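PDB 3SYJ: adhesion and penetration protein autotransporter from Haemophilus influenzae, which promotes adherence to and invasion of host cells by directly binding a host cell structure, and is probably also a serine protease. Local coordinates for residues H401-K406 with K421-V426; F446-L451 with T468-F473. One frame throughout, in Å; residues are numbered along the deposited sequence.

Interaction 1: H401-K406 with K421-V426; sequences HDRLSK and KGSISV
Arg403 lays the flat of its guanidinium over Ser425. CB of Ser425 lies 3.3 Å from the guanidinium plane and over its centre, which puts Ser425 CB 3.4 Å from Arg403 CZ. The chain reaches there by running out with CG anti to the backbone N (chi1 -153°) and then bending at chi3 (74°), which turns NE toward Ser425 CB. Nearer the backbone, Arg403 CG rests on Ser423 OG at 3.5 Å. Leu404 and Ile424 meet on the other face of the sheet, side by side and pointing the same way, with Leu404 CD2 3.8 Å from Ile424 CD1.

The main chain beneath is parallel and in register: four N-H to O=C bonds run from the Asp402-Ser423 pair to the Lys406-Ser425 pair, the shortest from Ser425 N to Leu404 O at 2.8 Å. The N-to-C directions of the two short strands differ by 24°. Ahead of them one water joins the two lead-in segments, accepting from His401 N at 2.8 Å and donating to Lys421 O at 2.7 Å.

Each face has its own second shell. The ends of Arg403 and Ser425 turn to the N-terminal protease region: Arg403 NH2 bonds Tyr96 OH, Arg403 makes a cation-pi contact with Phe94, and Ser425 OG bonds Thr126 OG1. On the Leu404 face, Lys406 is buried, but its NZ is satisfied by the carbonyls of Gly410 and Asp428, while Ile424 and Val426 pack on Val431 of strand 430-433. Equivalent strands of successive coils, paired in parallel with aliphatic side chains aligned inside, are the hallmark of the right-handed beta-helix of autotransporter passenger domains, here with one outer face covered by the protease region.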
loop_
_atom_site.group_PDB
_atom_site.type_symbol
_atom_site.label_atom_id
_atom_site.label_comp_id
_atom_site.label_asym_id
_atom_site.label_seq_id
_atom_site.Cartn_x
_atom_site.Cartn_y
_atom_site.Cartn_z
ATOM N N HIS A 401 6.873 -21.285 62.362
ATOM C CA HIS A 401 7.935 -20.322 62.689
ATOM C C HIS A 401 9.329 -20.786 62.272
ATOM O O HIS A 401 10.335 -20.237 62.725
ATOM C CB HIS A 401 7.924 -19.948 64.180
ATOM C CG HIS A 401 6.633 -19.340 64.637
ATOM N ND1 HIS A 401 5.943 -19.795 65.741
ATOM C CD2 HIS A 401 5.891 -18.333 64.118
ATOM C CE1 HIS A 401 4.840 -19.084 65.891
ATOM N NE2 HIS A 401 4.782 -18.193 64.917
ATOM N N ASP A 402 9.389 -21.802 61.419
ATOM C CA ASP A 402 10.663 -22.266 60.894
ATOM C C ASP A 402 10.729 -22.087 59.383
ATOM O O ASP A 402 9.771 -22.387 58.671
ATOM C CB ASP A 402 10.910 -23.728 61.257
ATOM C CG ASP A 402 12.181 -24.271 60.626
ATOM O OD1 ASP A 402 13.246 -24.209 61.281
ATOM O OD2 ASP A 402 12.121 -24.737 59.468
ATOM N N ARG A 403 11.869 -21.596 58.903
ATOM C CA ARG A 403 12.095 -21.401 57.478
ATOM C C ARG A 403 12.963 -22.527 56.929
ATOM O O ARG A 403 14.022 -22.836 57.481
ATOM C CB ARG A 403 12.791 -20.059 57.236
ATOM C CG ARG A 403 12.533 -19.437 55.877
ATOM C CD ARG A 403 13.448 -18.240 55.657
ATOM N NE ARG A 403 14.808 -18.687 55.400
ATOM C CZ ARG A 403 15.755 -17.942 54.840
ATOM N NH1 ARG A 403 15.502 -16.685 54.485
ATOM N NH2 ARG A 403 16.956 -18.462 54.634
ATOM N N LEU A 404 12.514 -23.141 55.840
ATOM C CA LEU A 404 13.303 -24.162 55.170
ATOM C C LEU A 404 14.159 -23.498 54.095
ATOM O O LEU A 404 13.661 -22.680 53.322
ATOM C CB LEU A 404 12.394 -25.249 54.571
ATOM C CG LEU A 404 13.065 -26.462 53.908
ATOM C CD1 LEU A 404 12.210 -27.728 54.022
ATOM C CD2 LEU A 404 13.433 -26.196 52.444
ATOM N N SER A 405 15.446 -23.842 54.070
ATOM C CA SER A 405 16.384 -23.346 53.065
ATOM C C SER A 405 16.598 -24.367 51.952
ATOM O O SER A 405 17.072 -25.482 52.199
ATOM C CB SER A 405 17.735 -23.044 53.713
ATOM O OG SER A 405 17.647 -21.956 54.611
ATOM N N LYS A 406 16.259 -23.986 50.728
ATOM C CA LYS A 406 16.430 -24.875 49.582
ATOM C C LYS A 406 17.542 -24.376 48.682
ATOM O O LYS A 406 17.461 -23.278 48.132
ATOM C CB LYS A 406 15.125 -25.010 48.784
ATOM C CG LYS A 406 15.320 -25.399 47.305
ATOM C CD LYS A 406 15.478 -26.900 47.126
ATOM C CE LYS A 406 15.722 -27.293 45.666
ATOM N NZ LYS A 406 17.080 -26.925 45.183
ATOM N N LYS A 421 2.820 -25.405 58.110
ATOM C CA LYS A 421 2.935 -24.119 58.768
ATOM C C LYS A 421 4.334 -23.503 58.640
ATOM O O LYS A 421 4.523 -22.324 58.934
ATOM C CB LYS A 421 2.455 -24.202 60.213
ATOM C CG LYS A 421 0.985 -23.848 60.361
ATOM C CD LYS A 421 0.469 -24.155 61.751
ATOM C CE LYS A 421 0.334 -25.656 61.956
ATOM N NZ LYS A 421 -0.357 -25.980 63.235
ATOM N N GLY A 422 5.302 -24.293 58.174
ATOM C CA GLY A 422 6.635 -23.783 57.918
ATOM C C GLY A 422 6.654 -22.910 56.675
ATOM O O GLY A 422 5.733 -22.956 55.854
ATOM N N SER A 423 7.698 -22.104 56.532
ATOM C CA SER A 423 7.879 -21.332 55.306
ATOM C C SER A 423 9.095 -21.832 54.525
ATOM O O SER A 423 9.707 -22.833 54.888
ATOM C CB SER A 423 8.013 -19.841 55.621
ATOM O OG SER A 423 9.134 -19.609 56.457
ATOM N N ILE A 424 9.442 -21.141 53.450
ATOM C CA ILE A 424 10.573 -21.569 52.635
ATOM C C ILE A 424 11.319 -20.408 51.987
ATOM O O ILE A 424 10.717 -19.400 51.599
ATOM C CB ILE A 424 10.126 -22.559 51.540
ATOM C CG1 ILE A 424 11.337 -23.125 50.781
ATOM C CG2 ILE A 424 9.151 -21.886 50.589
ATOM C CD1 ILE A 424 11.053 -24.414 50.037
ATOM N N SER A 425 12.638 -20.552 51.884
ATOM C CA SER A 425 13.441 -19.651 51.058
ATOM C C SER A 425 14.091 -20.452 49.938
ATOM O O SER A 425 14.874 -21.368 50.191
ATOM C CB SER A 425 14.508 -18.936 51.889
ATOM O OG SER A 425 15.373 -18.185 51.059
ATOM N N VAL A 426 13.760 -20.113 48.700
ATOM C CA VAL A 426 14.267 -20.847 47.554
ATOM C C VAL A 426 15.453 -20.109 46.946
ATOM O O VAL A 426 15.283 -19.131 46.205
ATOM C CB VAL A 426 13.171 -21.024 46.487
ATOM C CG1 VAL A 426 13.680 -21.908 45.329
ATOM C CG2 VAL A 426 11.907 -21.599 47.121
HETATM O O HOH W 1 6.022 -20.285 59.911
#

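Interaction 2: F446-L451 with T468-F473; sequences FSEIGL and TDKFYF
Ile449 O is approached by several groups of the facing strand. Tyr472 N gives it a hydrogen bond of 2.8 Å with 158° at the hydrogen, and the CA-H of Phe471 adds a weaker contact, Phe471 CA to Ile449 O at 3.3 Å. The same oxygen lies over one face of the Phe471 ring, offset toward the rim.

Tyr472 then folds its ring back over Gly450. Its CG stands between the backbone N and the carbonyl carbon (chi1 66°), and Gly450, having no side chain, lets the ring settle flat on the main chain. The result is a CH-pi contact: Gly450 CA is 3.4 Å from the centroid of the Tyr472 ring and only 15° off its normal. His92, from the N-terminal protease region, also stacks with this ring, so the protease region meets the outside of the passenger beta-helix here.

The residues alternating with these, Ile449, Leu451, Phe471 and Phe473, point to the other face of the parallel sheet, into the core of the helix. Ile449 CG2 reaches Phe471 CE1 at 3.7 Å. Leu451 CD1 touches both rings, meeting Phe471 CZ at 3.6 Å at that ring's edge and Phe473 CE1 at 3.8 Å. The two phenylalanines also touch, CE2 of Phe471 sitting over a face of Phe473 toward its rim. Phe473 continues to Ala499 and Ile501 of strand 499-502.

Where the strand pair begins, Lys470 O takes the hydrogen bond of Ile449 N at 3.0 Å, and Glu448 CG lies 3.3 Å from the same Lys470 O and at the edge of the Tyr472 ring, near its plane. Lys470, in turn, lays its CB, CG and CD against Ser447 O.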
loop_
_atom_site.group_PDB
_atom_site.type_symbol
_atom_site.label_atom_id
_atom_site.label_comp_id
_atom_site.label_asym_id
_atom_site.label_seq_id
_atom_site.Cartn_x
_atom_site.Cartn_y
_atom_site.Cartn_z
ATOM N N PHE A 446 3.336 -23.684 51.969
ATOM C CA PHE A 446 4.143 -22.969 52.957
ATOM C C PHE A 446 3.380 -21.746 53.459
ATOM O O PHE A 446 2.542 -21.195 52.749
ATOM C CB PHE A 446 5.492 -22.545 52.365
ATOM C CG PHE A 446 6.338 -23.695 51.880
ATOM C CD1 PHE A 446 7.122 -24.423 52.767
ATOM C CD2 PHE A 446 6.348 -24.045 50.540
ATOM C CE1 PHE A 446 7.903 -25.482 52.323
ATOM C CE2 PHE A 446 7.112 -25.104 50.089
ATOM C CZ PHE A 446 7.894 -25.824 50.980
ATOM N N SER A 447 3.659 -21.322 54.683
ATOM C CA SER A 447 3.003 -20.134 55.216
ATOM C C SER A 447 3.607 -18.872 54.608
ATOM O O SER A 447 3.064 -17.783 54.757
ATOM C CB SER A 447 3.141 -20.084 56.730
ATOM O OG SER A 447 4.506 -20.023 57.085
ATOM N N GLU A 448 4.732 -19.028 53.921
ATOM C CA GLU A 448 5.449 -17.898 53.343
ATOM C C GLU A 448 6.527 -18.437 52.406
ATOM O O GLU A 448 7.207 -19.414 52.730
ATOM C CB GLU A 448 6.070 -17.058 54.460
ATOM C CG GLU A 448 6.634 -15.720 54.030
ATOM C CD GLU A 448 7.077 -14.864 55.215
ATOM O OE1 GLU A 448 7.877 -15.353 56.048
ATOM O OE2 GLU A 448 6.624 -13.701 55.310
ATOM N N ILE A 449 6.674 -17.806 51.244
ATOM C CA ILE A 449 7.591 -18.296 50.210
ATOM C C ILE A 449 8.397 -17.146 49.610
ATOM O O ILE A 449 7.827 -16.161 49.146
ATOM C CB ILE A 449 6.830 -19.027 49.068
ATOM C CG1 ILE A 449 6.014 -20.203 49.612
ATOM C CG2 ILE A 449 7.787 -19.503 47.988
ATOM C CD1 ILE A 449 4.963 -20.717 48.635
ATOM N N GLY A 450 9.722 -17.267 49.636
ATOM C CA GLY A 450 10.580 -16.262 49.044
ATOM C C GLY A 450 11.514 -16.842 47.994
ATOM O O GLY A 450 12.012 -17.957 48.140
ATOM N N LEU A 451 11.734 -16.084 46.923
ATOM C CA LEU A 451 12.771 -16.399 45.948
ATOM C C LEU A 451 13.931 -15.401 46.095
ATOM O O LEU A 451 13.712 -14.186 46.062
ATOM C CB LEU A 451 12.200 -16.333 44.536
ATOM C CG LEU A 451 11.416 -17.550 44.048
ATOM C CD1 LEU A 451 10.478 -17.151 42.923
ATOM C CD2 LEU A 451 12.388 -18.631 43.594
ATOM N N THR A 468 -1.014 -15.431 48.276
ATOM C CA THR A 468 -0.174 -14.613 47.409
ATOM C C THR A 468 0.360 -13.368 48.112
ATOM O O THR A 468 1.308 -12.749 47.646
ATOM C CB THR A 468 -0.881 -14.211 46.105
ATOM O OG1 THR A 468 -2.014 -13.395 46.402
ATOM C CG2 THR A 468 -1.326 -15.453 45.327
ATOM N N ASP A 469 -0.249 -13.006 49.235
ATOM C CA ASP A 469 0.247 -11.900 50.048
ATOM C C ASP A 469 1.508 -12.302 50.804
ATOM O O ASP A 469 2.242 -11.443 51.280
ATOM C CB ASP A 469 -0.828 -11.446 51.045
ATOM C CG ASP A 469 -1.971 -10.698 50.373
ATOM O OD1 ASP A 469 -1.808 -10.285 49.195
ATOM O OD2 ASP A 469 -3.027 -10.522 51.024
ATOM N N LYS A 470 1.749 -13.605 50.915
ATOM C CA LYS A 470 2.891 -14.132 51.663
ATOM C C LYS A 470 4.037 -14.617 50.751
ATOM O O LYS A 470 4.949 -15.308 51.201
ATOM C CB LYS A 470 2.430 -15.282 52.566
ATOM C CG LYS A 470 1.504 -14.870 53.704
ATOM C CD LYS A 470 2.308 -14.388 54.898
ATOM C CE LYS A 470 1.407 -13.914 56.025
ATOM N NZ LYS A 470 0.562 -12.760 55.596
ATOM N N PHE A 471 3.975 -14.272 49.469
ATOM C CA PHE A 471 5.009 -14.653 48.520
ATOM C C PHE A 471 5.840 -13.410 48.251
ATOM O O PHE A 471 5.301 -12.316 48.104
ATOM C CB PHE A 471 4.376 -15.170 47.222
ATOM C CG PHE A 471 5.373 -15.684 46.210
ATOM C CD1 PHE A 471 5.558 -17.050 46.027
ATOM C CD2 PHE A 471 6.110 -14.807 45.431
ATOM C CE1 PHE A 471 6.471 -17.530 45.100
ATOM C CE2 PHE A 471 7.029 -15.274 44.502
ATOM C CZ PHE A 471 7.213 -16.634 44.336
ATOM N N TYR A 472 7.154 -13.562 48.203
ATOM C CA TYR A 472 8.002 -12.412 47.924
ATOM C C TYR A 472 9.223 -12.770 47.087
ATOM O O TYR A 472 9.802 -13.856 47.233
ATOM C CB TYR A 472 8.443 -11.728 49.224
ATOM C CG TYR A 472 9.352 -12.583 50.079
ATOM C CD1 TYR A 472 10.735 -12.501 49.955
ATOM C CD2 TYR A 472 8.828 -13.482 50.997
ATOM C CE1 TYR A 472 11.571 -13.296 50.723
ATOM C CE2 TYR A 472 9.649 -14.270 51.770
ATOM C CZ TYR A 472 11.023 -14.175 51.632
ATOM O OH TYR A 472 11.839 -14.970 52.410
ATOM N N PHE A 473 9.595 -11.848 46.202
ATOM C CA PHE A 473 10.900 -11.873 45.563
ATOM C C PHE A 473 11.864 -11.030 46.403
ATOM O O PHE A 473 11.794 -9.798 46.420
ATOM C CB PHE A 473 10.817 -11.328 44.136
ATOM C CG PHE A 473 9.845 -12.066 43.258
ATOM C CD1 PHE A 473 10.273 -13.094 42.440
ATOM C CD2 PHE A 473 8.498 -11.730 43.255
ATOM C CE1 PHE A 473 9.373 -13.774 41.629
ATOM C CE2 PHE A 473 7.597 -12.408 42.449
ATOM C CZ PHE A 473 8.034 -13.429 41.638
#

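Overall arrangement
After the N-terminal protease region the chain winds into a beta-helix, and both contacts lie on one of its parallel sheets. Interaction 1 closes first: from strand 403-407 the chain passes through strand 411-414 and returns at 423-427, with 14 residues between the segments. It then goes by way of strand 430-433 to 449-452, where interaction 2 opens; strand 455-460 leads on to 471-473, with 16 residues between. The two loops therefore follow in series, neither nested nor crossed. Strands 423-427 and 449-452 are neighbours, joined through Val426 N to Gly450 O (2.8 Å, a probable hydrogen bond), so four successive coils stack continuously, the contact centres about 10 Å apart.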